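Local structure of diacylglycerol O-acyltransferase (Marinobacter hydrocarbonoclasticus, 6CHJ) at residues Trp13-Gln18 and Lys133-Leu138; Asn58-Tyr63 and Val69-Glu74; Pro113-His118 and Pro163-Pro168. The protein probably transfers the acyl group of acyl-CoA to diacylglycerol, giving triacylglycerol, and is a wax ester synthase that makes wax esters as well. All blocks are in the same frame, centred on the assembly; numbering follows the deposited sequence.

Contact 1: Trp13-Gln18 and Lys133-Leu138; sequences WLEKRQ and KVHHSL
Glu15 and His135 meet across a wide backbone gap, for the nearest CA atoms of the two segments, those of Glu15 and His136, lie 10.4 Å apart. Glu15 sits in the loop that follows helix 6-13. His135 is the last residue of strand 127-135. Only these two side chains bridge the gap, and they approach from opposite directions. The Glu15 chain is extended: CG lies anti to the backbone N (chi1 174°), which carries the carboxylate straight out toward the imidazole. His135 NE2 donates a hydrogen bond to Glu15 OE1, with 3.0 Å between the two atoms, and the carboxylate thus helps to position the ring. The bond is bent, with an angle of 147° at the hydrogen. The carboxylate touches the edge of the ring, but the two planes are turned 62° apart. NE2 meets OE1 from above the carboxylate plane, and OE1 is itself tilted a little out of the plane of the ring. Segment 133-138 carries the start of the HHxxxDG sequence, the active-site motif of the WS/DGAT family, with His135 and His136 as its two histidines. The other ring nitrogen is used within this motif. Ser137 N donates to His135 ND1 at 3.0 Å, so both nitrogens of the ring are engaged and its rotation is fixed. A backbone bond from Leu138 N to His135 O, 2.8 Å long, closes the turn after the strand. Ser137 OG is tied to Asp8 O in helix 6-13, while the His136 ring stacks on Phe11. The Glu15 carboxylate has further partners. OE1 also forms a salt bridge with Arg110, and OE2 accepts the backbone N-H of Met21.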
loop_
_atom_site.group_PDB
_atom_site.type_symbol
_atom_site.label_atom_id
_atom_site.label_comp_id
_atom_site.label_asym_id
_atom_site.label_seq_id
_atom_site.Cartn_x
_atom_site.Cartn_y
_atom_site.Cartn_z
ATOM N N TRP B 13 12.501 7.554 -11.434
ATOM C CA TRP B 13 13.559 6.620 -11.780
ATOM C C TRP B 13 14.111 5.916 -10.542
ATOM O O TRP B 13 14.202 4.684 -10.510
ATOM C CB TRP B 13 14.650 7.371 -12.549
ATOM C CG TRP B 13 15.796 6.516 -12.960
ATOM C CD1 TRP B 13 15.830 5.598 -13.984
ATOM C CD2 TRP B 13 17.091 6.505 -12.370
ATOM N NE1 TRP B 13 17.073 5.016 -14.055
ATOM C CE2 TRP B 13 17.867 5.554 -13.075
ATOM C CE3 TRP B 13 17.677 7.203 -11.302
ATOM C CZ2 TRP B 13 19.192 5.284 -12.743
ATOM C CZ3 TRP B 13 18.992 6.934 -10.982
ATOM C CH2 TRP B 13 19.733 5.980 -11.695
ATOM N N LEU B 14 14.467 6.664 -9.503
ATOM C CA LEU B 14 15.070 6.019 -8.344
ATOM C C LEU B 14 14.033 5.469 -7.373
ATOM O O LEU B 14 14.401 5.037 -6.277
ATOM C CB LEU B 14 16.034 6.969 -7.624
ATOM C CG LEU B 14 15.584 8.349 -7.173
ATOM C CD1 LEU B 14 15.129 8.219 -5.766
ATOM C CD2 LEU B 14 16.754 9.301 -7.215
ATOM N N GLU B 15 12.759 5.460 -7.760
ATOM C CA GLU B 15 11.740 4.803 -6.961
ATOM C C GLU B 15 11.869 3.290 -7.090
ATOM O O GLU B 15 12.139 2.755 -8.179
ATOM C CB GLU B 15 10.341 5.258 -7.394
ATOM C CG GLU B 15 9.205 4.512 -6.718
ATOM C CD GLU B 15 7.905 5.308 -6.691
ATOM O OE1 GLU B 15 7.334 5.528 -7.779
ATOM O OE2 GLU B 15 7.453 5.715 -5.589
ATOM N N LYS B 16 11.666 2.609 -5.958
ATOM C CA LYS B 16 11.733 1.158 -5.831
ATOM C C LYS B 16 10.830 0.800 -4.658
ATOM O O LYS B 16 10.318 1.686 -3.965
ATOM C CB LYS B 16 13.181 0.662 -5.608
ATOM C CG LYS B 16 14.189 0.988 -6.739
ATOM C CD LYS B 16 15.641 1.101 -6.257
ATOM C CE LYS B 16 16.523 1.810 -7.308
ATOM N NZ LYS B 16 17.741 2.494 -6.723
ATOM N N ARG B 17 10.641 -0.504 -4.418
ATOM C CA ARG B 17 9.697 -0.907 -3.371
ATOM C C ARG B 17 10.151 -0.444 -1.988
ATOM O O ARG B 17 9.315 -0.156 -1.123
ATOM C CB ARG B 17 9.467 -2.428 -3.377
ATOM C CG ARG B 17 8.566 -2.966 -2.207
ATOM C CD ARG B 17 7.181 -2.270 -2.113
ATOM N NE ARG B 17 6.467 -2.517 -0.846
ATOM C CZ ARG B 17 6.424 -1.663 0.186
ATOM N NH1 ARG B 17 7.061 -0.489 0.133
ATOM N NH2 ARG B 17 5.746 -1.973 1.291
ATOM N N GLN B 18 11.453 -0.349 -1.755
ATOM C CA GLN B 18 11.912 0.025 -0.424
ATOM C C GLN B 18 11.978 1.540 -0.216
ATOM O O GLN B 18 12.081 1.995 0.932
ATOM C CB GLN B 18 13.270 -0.626 -0.138
ATOM C CG GLN B 18 14.470 -0.035 -0.900
ATOM C CD GLN B 18 14.552 -0.499 -2.365
ATOM O OE1 GLN B 18 13.718 -1.304 -2.836
ATOM N NE2 GLN B 18 15.584 -0.014 -3.085
ATOM N N LYS B 133 -1.504 12.061 0.141
ATOM C CA LYS B 133 -0.313 11.426 -0.421
ATOM C C LYS B 133 -0.215 11.856 -1.873
ATOM O O LYS B 133 -1.145 11.606 -2.649
ATOM C CB LYS B 133 -0.419 9.892 -0.314
ATOM C CG LYS B 133 0.750 9.101 -0.881
ATOM C CD LYS B 133 0.418 7.636 -1.170
ATOM C CE LYS B 133 -0.210 6.908 0.017
ATOM N NZ LYS B 133 0.400 5.541 0.147
ATOM N N VAL B 134 0.887 12.506 -2.254
ATOM C CA VAL B 134 1.094 12.886 -3.652
ATOM C C VAL B 134 2.498 12.494 -4.081
ATOM O O VAL B 134 3.459 12.669 -3.324
ATOM C CB VAL B 134 0.866 14.392 -3.904
ATOM C CG1 VAL B 134 0.968 14.700 -5.407
ATOM C CG2 VAL B 134 -0.498 14.812 -3.390
ATOM N N HIS B 135 2.620 11.991 -5.306
ATOM C CA HIS B 135 3.929 11.615 -5.817
ATOM C C HIS B 135 4.770 12.847 -6.149
ATOM O O HIS B 135 4.283 13.812 -6.743
ATOM C CB HIS B 135 3.787 10.731 -7.054
ATOM C CG HIS B 135 5.015 9.921 -7.338
ATOM N ND1 HIS B 135 6.065 10.404 -8.087
ATOM C CD2 HIS B 135 5.381 8.682 -6.929
ATOM C CE1 HIS B 135 7.011 9.484 -8.156
ATOM N NE2 HIS B 135 6.625 8.433 -7.455
ATOM N N HIS B 136 6.055 12.799 -5.777
ATOM C CA HIS B 136 6.954 13.932 -6.009
ATOM C C HIS B 136 7.111 14.258 -7.498
ATOM O O HIS B 136 7.333 15.422 -7.853
ATOM C CB HIS B 136 8.324 13.654 -5.372
ATOM C CG HIS B 136 9.065 14.887 -4.945
ATOM N ND1 HIS B 136 9.646 15.762 -5.840
ATOM C CD2 HIS B 136 9.335 15.380 -3.712
ATOM C CE1 HIS B 136 10.230 16.744 -5.178
ATOM N NE2 HIS B 136 10.059 16.536 -3.885
ATOM N N SER B 137 7.006 13.263 -8.381
ATOM C CA SER B 137 6.992 13.555 -9.817
ATOM C C SER B 137 5.851 14.480 -10.210
ATOM O O SER B 137 5.964 15.206 -11.201
ATOM C CB SER B 137 6.882 12.276 -10.631
ATOM O OG SER B 137 8.173 11.801 -10.945
ATOM N N LEU B 138 4.747 14.460 -9.464
ATOM C CA LEU B 138 3.574 15.253 -9.803
ATOM C C LEU B 138 3.521 16.567 -9.034
ATOM O O LEU B 138 3.150 17.597 -9.602
ATOM C CB LEU B 138 2.296 14.445 -9.541
ATOM C CG LEU B 138 1.031 15.068 -10.129
ATOM C CD1 LEU B 138 1.055 14.940 -11.651
ATOM C CD2 LEU B 138 -0.225 14.426 -9.550
#

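Contact 2: Asn58-Tyr63 and Val69-Glu74; sequences NQRLSY and VWVEDE
The carbonyl O of Val71 is gripped by two groups of the facing strand: Arg60 N donates a hydrogen bond at 2.9 Å, and Gln59 CA makes a CA-H...O contact at 3.4 Å. Arg60 O is held in the same manner by Val71 N and Trp70 CA. Ser62 and Val69 exchange two backbone bonds, one of them from Val69 N to Ser62 O at 2.6 Å. This is an antiparallel beta hairpin, strongly twisted, with the short strand axes at 130°. Past the strand end, Asp73 N adds a nearly straight bond to Asn58 O. Leu61 and Trp70 share one face with Gln59 and Glu72. The Trp70 ring turns an edge to the Leu61 backbone N, and its CZ3 lies 3.8 Å from Leu61 CB. Leu4 touches both side chains. On the other face Arg60 runs extended from CG to NE (chi2 172°), past Val71 to Asp73, with CG 3.6 Å from Val71 CG2. Asp73 OD1 lies 3.1 Å from Arg60 CD, at the guanidinium edge. The salt bridge from Arg60 NE to Asp73 OD1 is long, 3.8 Å. The main-chain bonds thus set the pairing, and the Arg60-Asp73 attraction probably adds little.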
loop_
_atom_site.group_PDB
_atom_site.type_symbol
_atom_site.label_atom_id
_atom_site.label_comp_id
_atom_site.label_asym_id
_atom_site.label_seq_id
_atom_site.Cartn_x
_atom_site.Cartn_y
_atom_site.Cartn_z
ATOM N N ASN B 58 -5.491 15.836 -12.182
ATOM C CA ASN B 58 -6.101 15.077 -13.265
ATOM C C ASN B 58 -5.071 14.666 -14.294
ATOM O O ASN B 58 -5.434 14.190 -15.373
ATOM C CB ASN B 58 -7.236 15.868 -13.926
ATOM C CG ASN B 58 -6.748 17.085 -14.698
ATOM O OD1 ASN B 58 -5.673 17.631 -14.441
ATOM N ND2 ASN B 58 -7.544 17.508 -15.665
ATOM N N GLN B 59 -3.795 14.860 -13.983
ATOM C CA GLN B 59 -2.698 14.461 -14.845
ATOM C C GLN B 59 -2.332 13.012 -14.561
ATOM O O GLN B 59 -2.375 12.564 -13.417
ATOM C CB GLN B 59 -1.492 15.373 -14.598
ATOM C CG GLN B 59 -1.784 16.846 -14.840
ATOM C CD GLN B 59 -2.133 17.116 -16.298
ATOM O OE1 GLN B 59 -1.414 16.690 -17.210
ATOM N NE2 GLN B 59 -3.249 17.808 -16.526
ATOM N N ARG B 60 -1.959 12.278 -15.595
ATOM C CA ARG B 60 -1.523 10.917 -15.360
ATOM C C ARG B 60 -0.344 10.621 -16.263
ATOM O O ARG B 60 -0.168 11.254 -17.306
ATOM C CB ARG B 60 -2.664 9.908 -15.563
ATOM C CG ARG B 60 -2.830 9.384 -16.952
ATOM C CD ARG B 60 -3.855 8.260 -16.962
ATOM N NE ARG B 60 -3.701 7.390 -18.126
ATOM C CZ ARG B 60 -2.728 6.492 -18.280
ATOM N NH1 ARG B 60 -1.796 6.328 -17.337
ATOM N NH2 ARG B 60 -2.682 5.759 -19.386
ATOM N N LEU B 61 0.481 9.673 -15.834
ATOM C CA LEU B 61 1.712 9.374 -16.546
ATOM C C LEU B 61 1.423 8.551 -17.790
ATOM O O LEU B 61 0.638 7.597 -17.761
ATOM C CB LEU B 61 2.702 8.639 -15.639
ATOM C CG LEU B 61 4.106 8.426 -16.226
ATOM C CD1 LEU B 61 4.775 9.753 -16.597
ATOM C CD2 LEU B 61 5.003 7.596 -15.299
ATOM N N SER B 62 2.054 8.941 -18.895
ATOM C CA SER B 62 1.985 8.195 -20.140
ATOM C C SER B 62 3.302 8.400 -20.867
ATOM O O SER B 62 4.033 9.356 -20.601
ATOM C CB SER B 62 0.808 8.647 -21.002
ATOM O OG SER B 62 0.330 7.577 -21.792
ATOM N N TYR B 63 3.613 7.490 -21.780
ATOM C CA TYR B 63 4.854 7.577 -22.534
ATOM C C TYR B 63 4.552 7.768 -24.016
ATOM O O TYR B 63 3.642 7.137 -24.567
ATOM C CB TYR B 63 5.725 6.331 -22.319
ATOM C CG TYR B 63 6.229 6.159 -20.897
ATOM C CD1 TYR B 63 7.519 6.550 -20.532
ATOM C CD2 TYR B 63 5.408 5.613 -19.916
ATOM C CE1 TYR B 63 7.976 6.386 -19.227
ATOM C CE2 TYR B 63 5.850 5.451 -18.622
ATOM C CZ TYR B 63 7.128 5.836 -18.280
ATOM O OH TYR B 63 7.531 5.651 -16.982
ATOM N N VAL B 69 5.401 11.521 -20.371
ATOM C CA VAL B 69 4.611 12.741 -20.474
ATOM C C VAL B 69 3.392 12.623 -19.576
ATOM O O VAL B 69 2.924 11.522 -19.271
ATOM C CB VAL B 69 4.167 13.033 -21.924
ATOM C CG1 VAL B 69 5.369 13.162 -22.835
ATOM C CG2 VAL B 69 3.225 11.944 -22.425
ATOM N N TRP B 70 2.887 13.772 -19.144
ATOM C CA TRP B 70 1.593 13.834 -18.492
ATOM C C TRP B 70 0.491 13.884 -19.541
ATOM O O TRP B 70 0.700 14.349 -20.664
ATOM C CB TRP B 70 1.492 15.067 -17.597
ATOM C CG TRP B 70 2.465 15.138 -16.461
ATOM C CD1 TRP B 70 3.289 16.185 -16.162
ATOM C CD2 TRP B 70 2.697 14.146 -15.450
ATOM N NE1 TRP B 70 4.020 15.908 -15.032
ATOM C CE2 TRP B 70 3.676 14.664 -14.575
ATOM C CE3 TRP B 70 2.181 12.870 -15.202
ATOM C CZ2 TRP B 70 4.148 13.948 -13.476
ATOM C CZ3 TRP B 70 2.652 12.164 -14.115
ATOM C CH2 TRP B 70 3.631 12.703 -13.265
ATOM N N VAL B 71 -0.695 13.409 -19.162
ATOM C CA VAL B 71 -1.869 13.438 -20.030
ATOM C C VAL B 71 -3.110 13.647 -19.176
ATOM O O VAL B 71 -3.181 13.214 -18.021
ATOM C CB VAL B 71 -2.034 12.153 -20.883
ATOM C CG1 VAL B 71 -1.028 12.121 -22.020
ATOM C CG2 VAL B 71 -1.904 10.922 -20.024
ATOM N N GLU B 72 -4.101 14.300 -19.767
ATOM C CA GLU B 72 -5.339 14.597 -19.066
ATOM C C GLU B 72 -6.146 13.315 -18.878
ATOM O O GLU B 72 -6.573 12.693 -19.853
ATOM C CB GLU B 72 -6.127 15.638 -19.855
ATOM C CG GLU B 72 -7.157 16.402 -19.048
ATOM C CD GLU B 72 -8.529 16.384 -19.691
ATOM O OE1 GLU B 72 -8.683 15.717 -20.736
ATOM O OE2 GLU B 72 -9.451 17.041 -19.162
ATOM N N ASP B 73 -6.355 12.911 -17.629
ATOM C CA ASP B 73 -6.990 11.627 -17.368
ATOM C C ASP B 73 -8.477 11.718 -17.682
ATOM O O ASP B 73 -9.228 12.412 -16.990
ATOM C CB ASP B 73 -6.762 11.191 -15.926
ATOM C CG ASP B 73 -7.066 9.718 -15.719
ATOM O OD1 ASP B 73 -6.829 8.935 -16.662
ATOM O OD2 ASP B 73 -7.540 9.341 -14.628
ATOM N N GLU B 74 -8.906 11.003 -18.721
ATOM C CA GLU B 74 -10.296 11.074 -19.149
ATOM C C GLU B 74 -11.225 10.437 -18.121
ATOM O O GLU B 74 -12.283 10.997 -17.799
ATOM C CB GLU B 74 -10.447 10.401 -20.513
ATOM C CG GLU B 74 -9.579 11.015 -21.617
ATOM C CD GLU B 74 -10.360 11.929 -22.551
ATOM O OE1 GLU B 74 -10.286 11.721 -23.787
ATOM O OE2 GLU B 74 -11.052 12.845 -22.046
#

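Contact 3: Pro113-His118 and Pro163-Pro168; sequences PMWEVH and PIWDLP
Strand 115-121 of the mixed sheet in the catalytic domain packs here against a type I beta turn, Pro163 to Asp166. Trp115 and Val117 point from the strand toward the turn, and Trp165 with Ile164 receives them. Trp165 CB sits over one face of the Trp115 six-membered ring, 4.0 Å from its centroid, a CH-pi contact. The indole planes are only 21° apart but slid so far that the rings barely overlap. Their nearest atoms are Trp115 CZ3 and Trp165 CE3, at 3.5 Å. Trp165 holds CG between its backbone N and carbonyl carbon (chi1 54°), which lays the indole between Trp115 CH2 on one face and Pro163 CG on the other. Val117 CG2 closes the ring edge, 3.7 Å from Trp165 CE3, and also touches Ile164 CG2 at 3.9 Å. With an alanine in place of Trp165 only the CB contact on Trp115 would remain, and a gap is likely to open between Trp115 CZ3, Val117 CG2 and Pro163 CG. The Trp115 ring is held further by a hydrogen bond from NE1 to Phe57 O and by stacking on His81. Glu116 points away from the turn, and its OE1 accepts a bond from His118 NE2 at 2.8 Å. No polar atoms pair between strand and turn, so their union is apolar and rests on shape and ring packing.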
loop_
_atom_site.group_PDB
_atom_site.type_symbol
_atom_site.label_atom_id
_atom_site.label_comp_id
_atom_site.label_asym_id
_atom_site.label_seq_id
_atom_site.Cartn_x
_atom_site.Cartn_y
_atom_site.Cartn_z
ATOM N N PRO B 113 -3.577 9.227 -11.917
ATOM C CA PRO B 113 -2.989 10.402 -11.262
ATOM C C PRO B 113 -2.581 10.047 -9.842
ATOM O O PRO B 113 -3.300 9.348 -9.125
ATOM C CB PRO B 113 -4.121 11.440 -11.295
ATOM C CG PRO B 113 -5.348 10.676 -11.733
ATOM C CD PRO B 113 -4.867 9.541 -12.547
ATOM N N MET B 114 -1.389 10.472 -9.455
ATOM C CA MET B 114 -0.741 9.876 -8.296
ATOM C C MET B 114 -0.986 10.720 -7.045
ATOM O O MET B 114 -0.083 11.318 -6.456
ATOM C CB MET B 114 0.735 9.670 -8.588
ATOM C CG MET B 114 0.952 8.836 -9.848
ATOM S SD MET B 114 2.652 8.299 -10.087
ATOM C CE MET B 114 3.168 9.343 -11.467
ATOM N N TRP B 115 -2.248 10.723 -6.614
ATOM C CA TRP B 115 -2.586 11.371 -5.360
ATOM C C TRP B 115 -3.649 10.554 -4.644
ATOM O O TRP B 115 -4.445 9.863 -5.276
ATOM C CB TRP B 115 -3.065 12.803 -5.578
ATOM C CG TRP B 115 -4.305 12.917 -6.403
ATOM C CD1 TRP B 115 -4.376 13.043 -7.762
ATOM C CD2 TRP B 115 -5.656 12.940 -5.926
ATOM N NE1 TRP B 115 -5.686 13.133 -8.160
ATOM C CE2 TRP B 115 -6.493 13.074 -7.052
ATOM C CE3 TRP B 115 -6.241 12.853 -4.660
ATOM C CZ2 TRP B 115 -7.885 13.128 -6.947
ATOM C CZ3 TRP B 115 -7.622 12.913 -4.555
ATOM C CH2 TRP B 115 -8.425 13.054 -5.690
ATOM N N GLU B 116 -3.626 10.609 -3.317
ATOM C CA GLU B 116 -4.691 10.053 -2.497
ATOM C C GLU B 116 -4.994 11.035 -1.379
ATOM O O GLU B 116 -4.081 11.683 -0.853
ATOM C CB GLU B 116 -4.309 8.710 -1.887
ATOM C CG GLU B 116 -4.095 7.594 -2.885
ATOM C CD GLU B 116 -3.273 6.446 -2.319
ATOM O OE1 GLU B 116 -3.223 6.266 -1.079
ATOM O OE2 GLU B 116 -2.654 5.726 -3.130
ATOM N N VAL B 117 -6.269 11.141 -1.017
ATOM C CA VAL B 117 -6.689 11.812 0.210
ATOM C C VAL B 117 -7.404 10.789 1.086
ATOM O O VAL B 117 -8.332 10.109 0.631
ATOM C CB VAL B 117 -7.606 13.016 -0.068
ATOM C CG1 VAL B 117 -7.947 13.715 1.228
ATOM C CG2 VAL B 117 -6.973 13.967 -1.067
ATOM N N HIS B 118 -6.982 10.696 2.342
ATOM C CA HIS B 118 -7.529 9.748 3.301
ATOM C C HIS B 118 -8.194 10.539 4.426
ATOM O O HIS B 118 -7.511 11.170 5.244
ATOM C CB HIS B 118 -6.425 8.834 3.837
ATOM C CG HIS B 118 -5.864 7.885 2.818
ATOM N ND1 HIS B 118 -5.921 6.514 2.968
ATOM C CD2 HIS B 118 -5.227 8.109 1.640
ATOM C CE1 HIS B 118 -5.353 5.935 1.924
ATOM N NE2 HIS B 118 -4.924 6.881 1.103
ATOM N N PRO B 163 -12.337 20.640 -1.774
ATOM C CA PRO B 163 -11.202 19.801 -1.384
ATOM C C PRO B 163 -9.980 20.044 -2.273
ATOM O O PRO B 163 -10.058 20.676 -3.331
ATOM C CB PRO B 163 -11.755 18.383 -1.580
ATOM C CG PRO B 163 -12.745 18.535 -2.714
ATOM C CD PRO B 163 -13.368 19.887 -2.519
ATOM N N ILE B 164 -8.836 19.515 -1.821
ATOM C CA ILE B 164 -7.558 19.836 -2.462
ATOM C C ILE B 164 -7.535 19.451 -3.934
ATOM O O ILE B 164 -6.781 20.034 -4.723
ATOM C CB ILE B 164 -6.386 19.158 -1.727
ATOM C CG1 ILE B 164 -5.084 19.901 -2.039
ATOM C CG2 ILE B 164 -6.256 17.687 -2.166
ATOM C CD1 ILE B 164 -3.977 19.592 -1.088
ATOM N N TRP B 165 -8.316 18.458 -4.336
ATOM C CA TRP B 165 -8.169 18.045 -5.722
ATOM C C TRP B 165 -8.865 18.992 -6.685
ATOM O O TRP B 165 -8.653 18.878 -7.899
ATOM C CB TRP B 165 -8.669 16.615 -5.909
ATOM C CG TRP B 165 -10.058 16.336 -5.436
ATOM C CD1 TRP B 165 -11.210 16.573 -6.114
ATOM C CD2 TRP B 165 -10.439 15.733 -4.187
ATOM N NE1 TRP B 165 -12.288 16.165 -5.363
ATOM C CE2 TRP B 165 -11.839 15.640 -4.180
ATOM C CE3 TRP B 165 -9.729 15.266 -3.081
ATOM C CZ2 TRP B 165 -12.547 15.098 -3.112
ATOM C CZ3 TRP B 165 -10.429 14.724 -2.020
ATOM C CH2 TRP B 165 -11.824 14.642 -2.041
ATOM N N ASP B 166 -9.650 19.943 -6.170
ATOM C CA ASP B 166 -10.387 20.923 -6.972
ATOM C C ASP B 166 -10.088 22.309 -6.411
ATOM O O ASP B 166 -10.751 22.760 -5.474
ATOM C CB ASP B 166 -11.886 20.628 -6.956
ATOM C CG ASP B 166 -12.603 21.147 -8.201
ATOM O OD1 ASP B 166 -11.989 21.203 -9.300
ATOM O OD2 ASP B 166 -13.794 21.501 -8.073
ATOM N N LEU B 167 -9.097 22.987 -6.988
ATOM C CA LEU B 167 -8.677 24.269 -6.451
ATOM C C LEU B 167 -8.590 25.311 -7.559
ATOM O O LEU B 167 -8.187 25.000 -8.691
ATOM C CB LEU B 167 -7.310 24.169 -5.735
ATOM C CG LEU B 167 -7.205 23.589 -4.309
ATOM C CD1 LEU B 167 -5.792 23.734 -3.790
ATOM C CD2 LEU B 167 -8.192 24.201 -3.318
ATOM N N PRO B 168 -8.966 26.564 -7.259
ATOM C CA PRO B 168 -8.793 27.712 -8.156
ATOM C C PRO B 168 -7.373 27.832 -8.702
ATOM O O PRO B 168 -7.212 27.927 -9.920
ATOM C CB PRO B 168 -9.130 28.900 -7.255
ATOM C CG PRO B 168 -10.113 28.347 -6.266
ATOM C CD PRO B 168 -9.698 26.925 -6.026
#

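In the fold
Contacts 1 and 3 share a sheet, since strands 127-135 and 115-121 are neighbours in it. Their centres are about 17 Å apart, and probable hydrogen bonds join them: Glu116 N to Lys133 O at 2.8 Å and His135 N to Met114 O at 3.0 Å. Contact 2 lies outside that sheet, its centre about 16 Å from that of contact 1 and about 15 Å from that of contact 3. Its Trp70 touches both neighbours, with CZ2 3.2 Å from Ser137 O and CH2 3.8 Å from Met114 CE. The hairpin thus packs against the HHxxxDG segment of contact 1, which probably marks the active site. Pro113 also touches Gln59, Arg60 and Asp73.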